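Local atomic coordinates of protein F-93 (Sulfolobus virus 1, PDB entry 1TBX), a protein that probably acts as a homodimeric winged-helix transcription factor that recognises a palindromic or pseudo-palindromic DNA target sequence. Residues Leu14-Leu28 and Glu64-Ile78. Numbering follows the deposited sequence.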
loop_
_atom_site.group_PDB
_atom_site.type_symbol
_atom_site.label_atom_id
_atom_site.label_comp_id
_atom_site.label_asym_id
_atom_site.label_seq_id
_atom_site.Cartn_x
_atom_site.Cartn_y
_atom_site.Cartn_z
ATOM N N LEU A 14 -2.839 -7.043 7.220
ATOM C CA LEU A 14 -2.009 -8.145 6.759
ATOM C C LEU A 14 -0.532 -8.062 7.227
ATOM O O LEU A 14 0.036 -9.035 7.746
ATOM C CB LEU A 14 -2.104 -8.244 5.225
ATOM C CG LEU A 14 -1.688 -9.605 4.667
ATOM C CD1 LEU A 14 -2.453 -10.679 5.413
ATOM C CD2 LEU A 14 -1.883 -9.694 3.136
ATOM N N ALA A 15 0.085 -6.900 7.032
ATOM C CA ALA A 15 1.473 -6.666 7.409
ATOM C C ALA A 15 1.655 -6.927 8.886
ATOM O O ALA A 15 2.597 -7.587 9.291
ATOM C CB ALA A 15 1.851 -5.245 7.109
ATOM N N TYR A 16 0.733 -6.427 9.697
ATOM C CA TYR A 16 0.870 -6.543 11.140
ATOM C C TYR A 16 0.738 -7.968 11.656
ATOM O O TYR A 16 1.297 -8.325 12.710
ATOM C CB TYR A 16 -0.102 -5.604 11.824
ATOM C CG TYR A 16 0.527 -4.253 11.919
ATOM C CD1 TYR A 16 0.679 -3.427 10.779
ATOM C CD2 TYR A 16 1.062 -3.811 13.139
ATOM C CE1 TYR A 16 1.322 -2.169 10.892
ATOM C CE2 TYR A 16 1.693 -2.563 13.266
ATOM C CZ TYR A 16 1.820 -1.751 12.160
ATOM O OH TYR A 16 2.461 -0.548 12.351
ATOM N N LEU A 17 0.014 -8.791 10.911
ATOM C CA LEU A 17 -0.187 -10.167 11.322
ATOM C C LEU A 17 1.127 -10.960 11.189
ATOM O O LEU A 17 1.404 -11.892 11.969
ATOM C CB LEU A 17 -1.289 -10.804 10.484
ATOM C CG LEU A 17 -1.697 -12.221 10.833
ATOM C CD1 LEU A 17 -1.838 -12.331 12.333
ATOM C CD2 LEU A 17 -2.989 -12.543 10.138
ATOM N N TYR A 18 1.930 -10.578 10.198
ATOM C CA TYR A 18 3.147 -11.266 9.995
ATOM C C TYR A 18 3.925 -11.219 11.289
ATOM O O TYR A 18 4.040 -10.177 11.928
ATOM C CB TYR A 18 3.952 -10.707 8.826
ATOM C CG TYR A 18 5.170 -11.582 8.564
ATOM C CD1 TYR A 18 5.071 -12.729 7.764
ATOM C CD2 TYR A 18 6.420 -11.293 9.155
ATOM C CE1 TYR A 18 6.187 -13.560 7.531
ATOM C CE2 TYR A 18 7.555 -12.102 8.903
ATOM C CZ TYR A 18 7.432 -13.249 8.101
ATOM O OH TYR A 18 8.537 -14.091 7.868
ATOM N N ASP A 19 4.433 -12.383 11.670
ATOM C CA ASP A 19 5.105 -12.540 12.928
ATOM C C ASP A 19 4.226 -12.434 14.182
ATOM O O ASP A 19 4.765 -12.513 15.311
ATOM C CB ASP A 19 6.228 -11.474 13.045
ATOM C CG ASP A 19 7.628 -12.068 12.904
ATOM O OD1 ASP A 19 7.788 -13.292 13.139
ATOM O OD2 ASP A 19 8.620 -11.382 12.537
ATOM N N ASN A 20 2.921 -12.224 14.019
ATOM C CA ASN A 20 2.027 -12.224 15.164
ATOM C C ASN A 20 0.970 -13.270 15.044
ATOM O O ASN A 20 -0.136 -13.122 15.596
ATOM C CB ASN A 20 1.393 -10.862 15.372
ATOM C CG ASN A 20 2.354 -9.881 15.974
ATOM O OD1 ASN A 20 2.008 -8.735 16.220
ATOM N ND2 ASN A 20 3.596 -10.324 16.200
ATOM N N GLU A 21 1.286 -14.332 14.315
ATOM C CA GLU A 21 0.321 -15.404 14.211
ATOM C C GLU A 21 -0.012 -15.947 15.609
ATOM O O GLU A 21 0.865 -16.005 16.470
ATOM C CB GLU A 21 0.822 -16.460 13.260
ATOM C CG GLU A 21 0.776 -15.984 11.822
ATOM C CD GLU A 21 1.521 -16.922 10.920
ATOM O OE1 GLU A 21 1.371 -18.142 11.089
ATOM O OE2 GLU A 21 2.301 -16.441 10.068
ATOM N N GLY A 22 -1.286 -16.259 15.855
ATOM C CA GLY A 22 -1.697 -16.685 17.180
ATOM C C GLY A 22 -2.421 -15.601 17.949
ATOM O O GLY A 22 -3.113 -15.856 18.958
ATOM N N ILE A 23 -2.259 -14.373 17.481
ATOM C CA ILE A 23 -2.779 -13.219 18.196
ATOM C C ILE A 23 -4.301 -13.305 18.180
ATOM O O ILE A 23 -4.892 -13.636 17.154
ATOM C CB ILE A 23 -2.256 -11.909 17.557
ATOM C CG1 ILE A 23 -2.724 -10.685 18.359
ATOM C CG2 ILE A 23 -2.685 -11.803 16.086
ATOM C CD1 ILE A 23 -1.658 -9.558 18.511
ATOM N N ALA A 24 -4.927 -13.059 19.321
ATOM C CA ALA A 24 -6.366 -12.878 19.314
ATOM C C ALA A 24 -6.680 -11.675 18.422
ATOM O O ALA A 24 -6.080 -10.606 18.555
ATOM C CB ALA A 24 -6.898 -12.660 20.716
ATOM N N THR A 25 -7.608 -11.885 17.491
ATOM C CA THR A 25 -8.106 -10.886 16.552
ATOM C C THR A 25 -8.224 -9.465 17.134
ATOM O O THR A 25 -7.667 -8.525 16.580
ATOM C CB THR A 25 -9.445 -11.394 16.003
ATOM O OG1 THR A 25 -9.246 -12.652 15.322
ATOM C CG2 THR A 25 -10.012 -10.443 14.953
ATOM N N TYR A 26 -8.896 -9.305 18.256
ATOM C CA TYR A 26 -9.021 -7.971 18.832
ATOM C C TYR A 26 -7.688 -7.379 19.304
ATOM O O TYR A 26 -7.483 -6.156 19.225
ATOM C CB TYR A 26 -10.092 -7.885 19.935
ATOM C CG TYR A 26 -10.315 -6.470 20.377
ATOM C CD1 TYR A 26 -11.058 -5.575 19.588
ATOM C CD2 TYR A 26 -9.755 -6.004 21.564
ATOM C CE1 TYR A 26 -11.259 -4.252 19.989
ATOM C CE2 TYR A 26 -9.942 -4.689 21.976
ATOM C CZ TYR A 26 -10.689 -3.813 21.184
ATOM O OH TYR A 26 -10.881 -2.514 21.616
ATOM N N ASP A 27 -6.785 -8.222 19.788
ATOM C CA ASP A 27 -5.458 -7.693 20.092
ATOM C C ASP A 27 -4.742 -7.230 18.853
ATOM O O ASP A 27 -3.984 -6.261 18.924
ATOM C CB ASP A 27 -4.577 -8.665 20.863
ATOM C CG ASP A 27 -5.065 -8.849 22.260
ATOM O OD1 ASP A 27 -5.754 -7.903 22.728
ATOM O OD2 ASP A 27 -4.871 -9.898 22.933
ATOM N N LEU A 28 -4.960 -7.916 17.724
ATOM C CA LEU A 28 -4.354 -7.462 16.480
ATOM C C LEU A 28 -4.935 -6.102 16.157
ATOM O O LEU A 28 -4.213 -5.205 15.775
ATOM C CB LEU A 28 -4.558 -8.427 15.316
ATOM C CG LEU A 28 -3.961 -7.903 13.985
ATOM C CD1 LEU A 28 -2.405 -7.903 13.995
ATOM C CD2 LEU A 28 -4.490 -8.587 12.702
ATOM N N GLU A 64 -10.421 -17.977 22.674
ATOM C CA GLU A 64 -10.329 -16.746 21.900
ATOM C C GLU A 64 -10.427 -17.083 20.396
ATOM O O GLU A 64 -10.156 -18.230 20.025
ATOM C CB GLU A 64 -8.963 -16.083 22.157
ATOM C CG GLU A 64 -8.917 -14.741 22.902
ATOM C CD GLU A 64 -10.242 -14.291 23.514
ATOM O OE1 GLU A 64 -11.149 -13.849 22.745
ATOM O OE2 GLU A 64 -10.355 -14.346 24.763
ATOM N N LYS A 65 -10.796 -16.096 19.556
ATOM C CA LYS A 65 -10.647 -16.159 18.092
ATOM C C LYS A 65 -9.287 -15.561 17.686
ATOM O O LYS A 65 -8.982 -14.382 17.991
ATOM C CB LYS A 65 -11.772 -15.385 17.393
ATOM C CG LYS A 65 -13.067 -16.172 17.173
ATOM C CD LYS A 65 -14.310 -15.312 17.329
ATOM C CE LYS A 65 -15.590 -16.161 17.333
ATOM N NZ LYS A 65 -16.760 -15.621 18.178
ATOM N N ARG A 66 -8.480 -16.365 16.988
ATOM C CA ARG A 66 -7.100 -16.002 16.643
ATOM C C ARG A 66 -6.860 -16.060 15.171
ATOM O O ARG A 66 -7.590 -16.739 14.464
ATOM C CB ARG A 66 -6.093 -16.937 17.318
ATOM C CG ARG A 66 -6.277 -16.958 18.814
ATOM C CD ARG A 66 -5.398 -17.941 19.559
ATOM N NE ARG A 66 -5.835 -17.996 20.948
ATOM C CZ ARG A 66 -5.694 -17.016 21.871
ATOM N NH1 ARG A 66 -5.074 -15.865 21.618
ATOM N NH2 ARG A 66 -6.161 -17.216 23.091
ATOM N N LEU A 67 -5.795 -15.386 14.739
ATOM C CA LEU A 67 -5.485 -15.191 13.335
ATOM C C LEU A 67 -4.191 -15.854 12.905
ATOM O O LEU A 67 -3.134 -15.705 13.554
ATOM C CB LEU A 67 -5.440 -13.687 13.002
ATOM C CG LEU A 67 -6.770 -13.000 13.342
ATOM C CD1 LEU A 67 -6.617 -11.523 13.231
ATOM C CD2 LEU A 67 -7.969 -13.508 12.484
ATOM N N TYR A 68 -4.263 -16.588 11.801
ATOM C CA TYR A 68 -3.072 -17.186 11.228
ATOM C C TYR A 68 -2.953 -16.715 9.813
ATOM O O TYR A 68 -3.920 -16.215 9.215
ATOM C CB TYR A 68 -3.092 -18.712 11.371
ATOM C CG TYR A 68 -3.236 -19.076 12.844
ATOM C CD1 TYR A 68 -4.486 -18.983 13.464
ATOM C CD2 TYR A 68 -2.118 -19.407 13.638
ATOM C CE1 TYR A 68 -4.648 -19.243 14.818
ATOM C CE2 TYR A 68 -2.264 -19.673 15.006
ATOM C CZ TYR A 68 -3.544 -19.599 15.592
ATOM O OH TYR A 68 -3.779 -19.860 16.942
ATOM N N LEU A 69 -1.731 -16.808 9.305
ATOM C CA LEU A 69 -1.450 -16.417 7.942
ATOM C C LEU A 69 -1.578 -17.628 7.084
ATOM O O LEU A 69 -1.494 -18.761 7.536
ATOM C CB LEU A 69 -0.059 -15.830 7.790
ATOM C CG LEU A 69 0.046 -14.360 8.181
ATOM C CD1 LEU A 69 1.516 -13.971 8.171
ATOM C CD2 LEU A 69 -0.757 -13.495 7.234
ATOM N N THR A 70 -1.796 -17.369 5.822
ATOM C CA THR A 70 -2.020 -18.401 4.874
ATOM C C THR A 70 -0.703 -18.491 4.127
ATOM O O THR A 70 0.150 -17.611 4.291
ATOM C CB THR A 70 -3.176 -17.902 4.065
ATOM O OG1 THR A 70 -4.194 -18.900 4.065
ATOM C CG2 THR A 70 -2.815 -17.573 2.615
ATOM N N GLU A 71 -0.492 -19.554 3.358
ATOM C CA GLU A 71 0.673 -19.624 2.488
ATOM C C GLU A 71 0.849 -18.331 1.671
ATOM O O GLU A 71 1.890 -17.662 1.765
ATOM C CB GLU A 71 0.520 -20.824 1.582
ATOM C CG GLU A 71 1.051 -22.094 2.208
ATOM C CD GLU A 71 2.076 -22.795 1.320
ATOM O OE1 GLU A 71 2.748 -22.121 0.494
ATOM O OE2 GLU A 71 2.213 -24.032 1.445
ATOM N N LYS A 72 -0.191 -17.963 0.913
ATOM C CA LYS A 72 -0.193 -16.716 0.122
ATOM C C LYS A 72 -0.202 -15.416 0.969
ATOM O O LYS A 72 0.304 -14.378 0.537
ATOM C CB LYS A 72 -1.256 -16.752 -1.024
ATOM C CG LYS A 72 -2.534 -15.906 -0.945
ATOM C CD LYS A 72 -3.697 -16.653 -1.607
ATOM C CE LYS A 72 -4.942 -15.783 -1.840
ATOM N NZ LYS A 72 -5.454 -15.711 -3.259
ATOM N N GLY A 73 -0.751 -15.488 2.175
ATOM C CA GLY A 73 -0.685 -14.365 3.084
ATOM C C GLY A 73 0.730 -14.159 3.590
ATOM O O GLY A 73 1.198 -13.018 3.666
ATOM N N LYS A 74 1.416 -15.256 3.937
ATOM C CA LYS A 74 2.756 -15.183 4.513
ATOM C C LYS A 74 3.670 -14.533 3.504
ATOM O O LYS A 74 4.439 -13.644 3.862
ATOM C CB LYS A 74 3.294 -16.567 4.892
ATOM C CG LYS A 74 3.511 -16.848 6.413
ATOM C CD LYS A 74 3.613 -18.376 6.677
ATOM C CE LYS A 74 3.355 -18.768 8.139
ATOM N NZ LYS A 74 2.369 -19.922 8.353
ATOM N N LEU A 75 3.561 -14.952 2.242
ATOM C CA LEU A 75 4.366 -14.391 1.162
ATOM C C LEU A 75 4.117 -12.907 0.983
ATOM O O LEU A 75 5.047 -12.095 1.034
ATOM C CB LEU A 75 4.135 -15.182 -0.125
ATOM C CG LEU A 75 4.946 -16.485 0.039
ATOM C CD1 LEU A 75 4.414 -17.703 -0.750
ATOM C CD2 LEU A 75 6.473 -16.222 -0.195
ATOM N N PHE A 76 2.859 -12.535 0.838
ATOM C CA PHE A 76 2.494 -11.123 0.651
ATOM C C PHE A 76 2.786 -10.230 1.857
ATOM O O PHE A 76 3.370 -9.154 1.703
ATOM C CB PHE A 76 1.019 -11.021 0.303
ATOM C CG PHE A 76 0.627 -9.736 -0.362
ATOM C CD1 PHE A 76 1.575 -8.938 -1.006
ATOM C CD2 PHE A 76 -0.719 -9.336 -0.372
ATOM C CE1 PHE A 76 1.186 -7.722 -1.624
ATOM C CE2 PHE A 76 -1.122 -8.141 -0.993
ATOM C CZ PHE A 76 -0.165 -7.332 -1.616
ATOM N N ALA A 77 2.363 -10.663 3.046
ATOM C CA ALA A 77 2.602 -9.920 4.276
ATOM C C ALA A 77 4.060 -9.386 4.371
ATOM O O ALA A 77 4.271 -8.233 4.753
ATOM C CB ALA A 77 2.236 -10.782 5.496
ATOM N N ILE A 78 5.042 -10.206 3.980
ATOM C CA ILE A 78 6.462 -9.813 4.082
ATOM C C ILE A 78 6.752 -8.582 3.234
ATOM O O ILE A 78 7.351 -7.621 3.732
ATOM C CB ILE A 78 7.393 -10.939 3.649
ATOM C CG1 ILE A 78 7.305 -12.138 4.604
ATOM C CG2 ILE A 78 8.825 -10.425 3.486
ATOM C CD1 ILE A 78 7.770 -13.490 3.916
#
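Three backbone hydrogen bonds fasten the turn at G22, the extended I23-A24 and the first residue of the next helix along strand 64-69. G22 N donates to L67 O (3.0 Å, 168° at the hydrogen), L67 N to I23 O, and T25 N to K65 O, the last in the carbonyl plane. A24 faces R66 as a single beta bridge, in the place where winged-helix folds usually carry their short first strand. The Y68 ring turns one face to G22 N, and the extended R66 chain sends NH1 back to G22 O in a weak bond (3.3 Å); R66 NE is held by E61 O.

On the buried side, L67 sets CG against T25 OG1, a hydroxyl hydrogen-bonded to E58, while its CD1 reaches L28 CD2 (3.7 Å). L17 lies across L67 at about a right angle and slides past L69 in the opposite direction; L69 CD2 touches both L14 CD1 and L17 CD2, 3.8 Å from each. At the more exposed margin, Y18 has CG anti to the backbone N (chi1 -174°), which carries the ring toward helix 71-94: I78 CG1 stands over a ring face in a CH-pi contact, 3.9 Å from the centroid, and A77 CB meets Y18 CB. There too, E21 crosses L69 to form a long, weak salt bridge between OE1 and K74 NZ (3.4 Å).

The contact thus ties helix 9-17 to helix 71-94 at one end and helix 25-33 to the hairpin at the other. Strand 56-61 pairs with the far edge of 64-69, helix 40-52 packs on T25 and L28, and F6 of the second subunit packs on L14 and F76.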